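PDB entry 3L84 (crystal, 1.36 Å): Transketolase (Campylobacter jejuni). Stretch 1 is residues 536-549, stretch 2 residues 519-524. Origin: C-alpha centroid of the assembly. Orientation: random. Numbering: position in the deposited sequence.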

ATOM      1  N   GLU A 536       8.202  21.922 -12.824  1.00  7.47           N
ATOM      2  CA  GLU A 536       8.252  23.306 -12.300  1.00  7.85           C
ATOM      3  C   GLU A 536       9.508  24.073 -12.648  1.00  7.68           C
ATOM      4  O   GLU A 536       9.612  25.257 -12.339  1.00  8.56           O
ATOM      5  CB  GLU A 536       8.008  23.282 -10.774  1.00  9.35           C
ATOM      6  CG  GLU A 536       6.554  23.087 -10.436  1.00  9.27           C
ATOM      7  CD  GLU A 536       6.021  21.738 -10.857  1.00 10.01           C
ATOM      8  OE1 GLU A 536       6.415  20.735 -10.206  1.00  9.66           O
ATOM      9  OE2 GLU A 536       5.227  21.657 -11.826  1.00 10.15           O
ATOM     10  N   VAL A 537      10.465  23.439 -13.313  1.00  8.64           N
ATOM     11  CA  VAL A 537      11.724  24.135 -13.613  1.00  9.74           C
ATOM     12  C   VAL A 537      11.509  25.287 -14.589  1.00 10.03           C
ATOM     13  O   VAL A 537      12.028  26.378 -14.419  1.00  9.07           O
ATOM     14  CB  VAL A 537      12.814  23.139 -14.131  1.00  9.87           C
ATOM     15  CG1 VAL A 537      14.075  23.895 -14.615  1.00 10.25           C
ATOM     16  CG2 VAL A 537      13.196  22.173 -13.039  1.00 10.48           C
ATOM     17  N   TRP A 538      10.709  25.063 -15.615  1.00  9.56           N
ATOM     18  CA  TRP A 538      10.475  26.094 -16.600  1.00 10.99           C
ATOM     19  C   TRP A 538       9.779  27.304 -15.969  1.00  9.84           C
ATOM     20  O   TRP A 538      10.114  28.458 -16.266  1.00 10.26           O
ATOM     21  CB  TRP A 538       9.618  25.498 -17.724  1.00 12.98           C
ATOM     22  CG  TRP A 538       9.571  26.372 -18.880  1.00 17.59           C
ATOM     23  CD1 TRP A 538       8.496  27.084 -19.322  1.00 22.20           C
ATOM     24  CD2 TRP A 538      10.659  26.656 -19.785  1.00 22.99           C
ATOM     25  NE1 TRP A 538       8.843  27.797 -20.455  1.00 22.97           N
ATOM     26  CE2 TRP A 538      10.161  27.544 -20.755  1.00 24.63           C
ATOM     27  CE3 TRP A 538      12.002  26.243 -19.859  1.00 25.81           C
ATOM     28  CZ2 TRP A 538      10.963  28.026 -21.799  1.00 25.20           C
ATOM     29  CZ3 TRP A 538      12.794  26.706 -20.891  1.00 27.94           C
ATOM     30  CH2 TRP A 538      12.273  27.596 -21.845  1.00 26.75           C
ATOM     31  N   LEU A 539       8.827  27.059 -15.067  1.00  9.48           N
ATOM     32  CA  LEU A 539       8.171  28.159 -14.350  1.00  9.28           C
ATOM     33  C   LEU A 539       9.216  29.008 -13.627  1.00  9.67           C
ATOM     34  O   LEU A 539       9.126  30.247 -13.600  1.00 10.37           O
ATOM     35  CB  LEU A 539       7.130  27.579 -13.353  1.00 10.05           C
ATOM     36  CG  LEU A 539       6.569  28.572 -12.357  1.00  9.57           C
ATOM     37  CD1 LEU A 539       5.762  29.680 -12.995  1.00 10.19           C
ATOM     38  CD2 LEU A 539       5.690  27.816 -11.343  1.00 10.64           C
ATOM     39  N   CYS A 540      10.189  28.349 -13.011  1.00  9.25           N
ATOM     40  CA  CYS A 540      11.252  29.068 -12.312  1.00  9.80           C
ATOM     41  C   CYS A 540      12.180  29.810 -13.269  1.00  9.70           C
ATOM     42  O   CYS A 540      12.584  30.925 -12.972  1.00  9.65           O
ATOM     43  CB  CYS A 540      12.050  28.139 -11.431  1.00  9.84           C
ATOM     44  SG  CYS A 540      11.098  27.553 -10.008  1.00 10.65           S
ATOM     45  N   LEU A 541      12.507  29.237 -14.423  1.00  8.71           N
ATOM     46  CA  LEU A 541      13.316  29.964 -15.397  1.00  9.30           C
ATOM     47  C   LEU A 541      12.581  31.245 -15.850  1.00  8.90           C
ATOM     48  O   LEU A 541      13.180  32.337 -15.933  1.00  9.91           O
ATOM     49  CB  LEU A 541      13.678  29.079 -16.601  1.00  9.62           C
ATOM     50  CG  LEU A 541      14.691  28.009 -16.292  1.00 11.41           C
ATOM     51  CD1 LEU A 541      14.673  26.949 -17.426  1.00 12.91           C
ATOM     52  CD2 LEU A 541      16.108  28.572 -16.079  1.00 12.74           C
ATOM     53  N   GLU A 542      11.299  31.107 -16.196  1.00  8.96           N
ATOM     54  CA  GLU A 542      10.501  32.236 -16.640  1.00  9.57           C
ATOM     55  C   GLU A 542      10.349  33.260 -15.541  1.00  8.92           C
ATOM     56  O   GLU A 542      10.406  34.470 -15.797  1.00  9.57           O
ATOM     57  CB  GLU A 542       9.124  31.780 -17.138  1.00 10.74           C
ATOM     58  CG  GLU A 542       9.181  30.845 -18.383  1.00 14.08           C
ATOM     59  CD  GLU A 542       9.311  31.575 -19.703  1.00 20.33           C
ATOM     60  OE1 GLU A 542       8.309  32.145 -20.169  1.00 23.67           O
ATOM     61  OE2 GLU A 542      10.414  31.539 -20.286  1.00 21.17           O
ATOM     62  N   SER A 543      10.176  32.799 -14.304  1.00  8.05           N
ATOM     63  CA  SER A 543      10.034  33.717 -13.180  1.00  8.53           C
ATOM     64  C   SER A 543      11.343  34.457 -12.885  1.00  8.51           C
ATOM     65  O   SER A 543      11.337  35.651 -12.598  1.00  8.25           O
ATOM     66  CB  SER A 543       9.542  33.003 -11.926  1.00  9.00           C
ATOM     67  OG  SER A 543       8.240  32.460 -12.153  1.00  8.82           O
ATOM     68  N   ALA A 544      12.464  33.757 -13.004  1.00  8.34           N
ATOM     69  CA  ALA A 544      13.765  34.374 -12.802  1.00  9.66           C
ATOM     70  C   ALA A 544      14.019  35.453 -13.875  1.00 10.36           C
ATOM     71  O   ALA A 544      14.522  36.522 -13.578  1.00 10.12           O
ATOM     72  CB  ALA A 544      14.861  33.327 -12.836  1.00  9.96           C
ATOM     73  N   ASN A 545      13.601  35.195 -15.109  1.00 11.14           N
ATOM     74  CA  ASN A 545      13.731  36.196 -16.196  1.00 11.98           C
ATOM     75  C   ASN A 545      12.906  37.438 -15.862  1.00 12.26           C
ATOM     76  O   ASN A 545      13.351  38.566 -16.050  1.00 12.64           O
ATOM     77  CB  ASN A 545      13.240  35.610 -17.535  1.00 13.38           C
ATOM     78  CG  ASN A 545      14.215  34.651 -18.150  1.00 18.70           C
ATOM     79  OD1 ASN A 545      15.409  34.668 -17.825  1.00 24.89           O
ATOM     80  ND2 ASN A 545      13.715  33.778 -19.047  1.00 22.61           N
ATOM     81  N   GLU A 546      11.692  37.253 -15.354  1.00 11.47           N
ATOM     82  CA  GLU A 546      10.881  38.381 -14.947  1.00 12.43           C
ATOM     83  C   GLU A 546      11.505  39.144 -13.766  1.00 11.17           C
ATOM     84  O   GLU A 546      11.538  40.379 -13.767  1.00 11.75           O
ATOM     85  CB  GLU A 546       9.446  37.930 -14.627  1.00 13.30           C
ATOM     86  CG  GLU A 546       8.490  39.062 -14.206  1.00 16.23           C
ATOM     87  CD  GLU A 546       8.267  40.103 -15.291  1.00 17.70           C
ATOM     88  OE1 GLU A 546       8.452  39.759 -16.481  1.00 21.41           O
ATOM     89  OE2 GLU A 546       7.899  41.260 -14.948  1.00 21.97           O
ATOM     90  N   LEU A 547      12.002  38.422 -12.764  1.00 11.43           N
ATOM     91  CA  LEU A 547      12.652  39.037 -11.610  1.00 10.29           C
ATOM     92  C   LEU A 547      13.884  39.838 -12.059  1.00 10.87           C
ATOM     93  O   LEU A 547      14.081  40.949 -11.603  1.00 10.60           O
ATOM     94  CB  LEU A 547      13.019  37.985 -10.546  1.00 11.00           C
ATOM     95  CG  LEU A 547      11.882  37.411  -9.682  1.00 10.98           C
ATOM     96  CD1 LEU A 547      12.276  36.090  -9.082  1.00 12.11           C
ATOM     97  CD2 LEU A 547      11.476  38.381  -8.587  1.00 11.69           C
ATOM     98  N   GLU A 548      14.661  39.300 -12.990  1.00 10.54           N
ATOM     99  CA  GLU A 548      15.828  40.009 -13.536  1.00 12.09           C
ATOM    100  C   GLU A 548      15.392  41.288 -14.279  1.00 12.50           C
ATOM    101  O   GLU A 548      16.032  42.334 -14.141  1.00 12.17           O
ATOM    102  CB  GLU A 548      16.629  39.078 -14.449  1.00 12.47           C
ATOM    103  CG  GLU A 548      17.327  37.945 -13.725  1.00 15.62           C
ATOM    104  CD  GLU A 548      18.766  38.213 -13.302  1.00 17.64           C
ATOM    105  OE1 GLU A 548      19.265  39.371 -13.449  1.00 19.38           O
ATOM    106  OE2 GLU A 548      19.405  37.255 -12.821  1.00 17.42           O
ATOM    107  N   LYS A 549      14.296  41.219 -15.033  1.00 12.37           N
ATOM    108  CA  LYS A 549      13.762  42.399 -15.738  1.00 13.64           C
ATOM    109  C   LYS A 549      13.341  43.455 -14.710  1.00 13.17           C
ATOM    110  O   LYS A 549      13.476  44.675 -14.980  1.00 13.01           O
ATOM    111  CB  LYS A 549      12.598  41.970 -16.643  1.00 14.33           C
ATOM    112  CG  LYS A 549      11.836  43.047 -17.342  1.00 19.62           C
ATOM    113  CD  LYS A 549      10.774  42.417 -18.257  1.00 24.12           C
ATOM    114  CE  LYS A 549      10.071  43.499 -19.098  1.00 26.10           C
ATOM    115  NZ  LYS A 549       9.107  42.902 -20.069  1.00 28.60           N
TER
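Stretch 2 519-524: LLKESK

Residues 519-524 run as a largely extended segment along one flank of the helix 537-549, in the same general sense as the helix: Leu520 lies beside the first turn, Lys521 spans the middle, and Ser523 reaches the side chain of Glu548 near the last turn. The two backbones stay well apart. The CA atoms of Leu541 and Lys521 are 7.9 Å from each other, and those of Glu548 and Ser523 are 9.5 Å apart, so the contact is made chiefly by side chains and buries 319 Å² in all, both sides summed.

Leu519, in a β conformation (phi/psi -87/128), is buried but does not touch the helix. At Leu520 the chain turns a corner, with phi/psi of -95/-26 breaking the run of extended residues, and CA-to-CB points toward the helix. Its side chain, in the mt rotamer, packs against two residues one helical turn apart: CD1 of Leu520 lies 3.4 Å from CG1 of Val537, a tight apolar contact, and CB of Leu520 lies 4.0 Å from CD2 of Leu541. The CA-to-CB bond of Leu541 points sideways, but the end of its side chain comes nearer and closes this small apolar patch.

Lys521 returns to an extended backbone (-148/133) and has the largest covered area of the six residues, 95 Å². All four of its chi angles are t, and the straight chain carries the ammonium group to the helix around Ala544, Asn545 and Glu548. There NZ of Lys521 is 3.5 Å from the backbone C of Ala544 and 3.8 Å from its CB, so the amine lies close to the helix backbone. A weak hydrogen bond joins NZ of Lys521 to OD1 of Asn545 at 2.9 Å. The carboxylate of Glu548 adds opposite charge nearby, but at 4.3 Å from NZ of Lys521 to OE2 of Glu548 the pair is too far apart for a salt bridge.

Glu522, also extended (-134/130), points away from the helix, and its carboxylate is hydrogen-bonded elsewhere in the structure. The alternation brings Ser523 (-127/140) back toward the helix, where its OG lies 2.8 Å from OE2 of Glu548. CA-to-CB of Glu548 likewise points toward the segment, so the two side chains approach each other across the wider backbone gap. Lys524 is exposed and out of reach of the helix; its side chain is not modelled beyond CB.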

ATOM      1  N   LEU A 519      23.088  24.154 -11.343  1.00  8.54           N
ATOM      2  CA  LEU A 519      22.665  25.488 -11.785  1.00  9.11           C
ATOM      3  C   LEU A 519      22.314  25.525 -13.274  1.00  9.72           C
ATOM      4  O   LEU A 519      23.113  25.106 -14.103  1.00  9.44           O
ATOM      5  CB  LEU A 519      23.765  26.528 -11.503  1.00 10.58           C
ATOM      6  CG  LEU A 519      23.901  27.007 -10.063  1.00 11.39           C
ATOM      7  CD1 LEU A 519      25.205  27.736  -9.877  1.00 10.64           C
ATOM      8  CD2 LEU A 519      22.714  27.913  -9.694  1.00 11.07           C
ATOM      9  N   LEU A 520      21.128  26.043 -13.596  1.00 10.56           N
ATOM     10  CA  LEU A 520      20.706  26.383 -14.968  1.00 11.00           C
ATOM     11  C   LEU A 520      20.958  27.854 -15.264  1.00 11.82           C
ATOM     12  O   LEU A 520      21.064  28.248 -16.426  1.00 12.95           O
ATOM     13  CB  LEU A 520      19.193  26.130 -15.179  1.00 11.71           C
ATOM     14  CG  LEU A 520      18.830  24.687 -15.230  1.00 12.78           C
ATOM     15  CD1 LEU A 520      17.326  24.552 -15.204  1.00 13.69           C
ATOM     16  CD2 LEU A 520      19.399  24.036 -16.487  1.00 15.16           C
ATOM     17  N   LYS A 521      20.976  28.682 -14.222  1.00 11.46           N
ATOM     18  CA  LYS A 521      21.175  30.127 -14.372  1.00 11.10           C
ATOM     19  C   LYS A 521      21.903  30.576 -13.147  1.00 10.39           C
ATOM     20  O   LYS A 521      21.543  30.178 -12.031  1.00 10.37           O
ATOM     21  CB  LYS A 521      19.831  30.862 -14.511  1.00 11.09           C
ATOM     22  CG  LYS A 521      19.917  32.359 -14.685  1.00 17.46           C
ATOM     23  CD  LYS A 521      18.505  32.911 -14.829  1.00 22.92           C
ATOM     24  CE  LYS A 521      18.431  34.411 -14.861  1.00 26.55           C
ATOM     25  NZ  LYS A 521      17.115  34.788 -15.466  1.00 27.69           N
ATOM     26  N   GLU A 522      22.954  31.363 -13.338  1.00 10.93           N
ATOM     27  CA  GLU A 522      23.771  31.852 -12.231  1.00 11.34           C
ATOM     28  C   GLU A 522      24.022  33.317 -12.433  1.00 11.78           C
ATOM     29  O   GLU A 522      24.470  33.722 -13.500  1.00 12.42           O
ATOM     30  CB  GLU A 522      25.099  31.108 -12.147  1.00 11.34           C
ATOM     31  CG  GLU A 522      25.972  31.433 -10.908  1.00 13.61           C
ATOM     32  CD  GLU A 522      27.187  30.550 -10.733  1.00 14.05           C
ATOM     33  OE1 GLU A 522      27.725  30.046 -11.738  1.00 15.63           O
ATOM     34  OE2 GLU A 522      27.636  30.383  -9.584  1.00 16.05           O
ATOM     35  N   SER A 523      23.772  34.083 -11.388  1.00 12.57           N
ATOM     36  CA  SER A 523      23.978  35.521 -11.415  1.00 14.03           C
ATOM     37  C   SER A 523      24.849  35.946 -10.253  1.00 14.85           C
ATOM     38  O   SER A 523      24.669  35.471  -9.121  1.00 15.59           O
ATOM     39  CB  SER A 523      22.636  36.250 -11.345  1.00 14.93           C
ATOM     40  OG  SER A 523      21.787  35.866 -12.416  1.00 19.10           O
ATOM     41  N   LYS A 524      25.754  36.889 -10.530  1.00 14.82           N
ATOM     42  CA  LYS A 524      26.586  37.481  -9.501  1.00 14.86           C
ATOM     43  C   LYS A 524      25.694  38.170  -8.464  1.00 14.23           C
ATOM     44  O   LYS A 524      24.702  38.828  -8.803  1.00 13.67           O
ATOM     45  CB  LYS A 524      27.576  38.472 -10.131  1.00 14.60           C
TER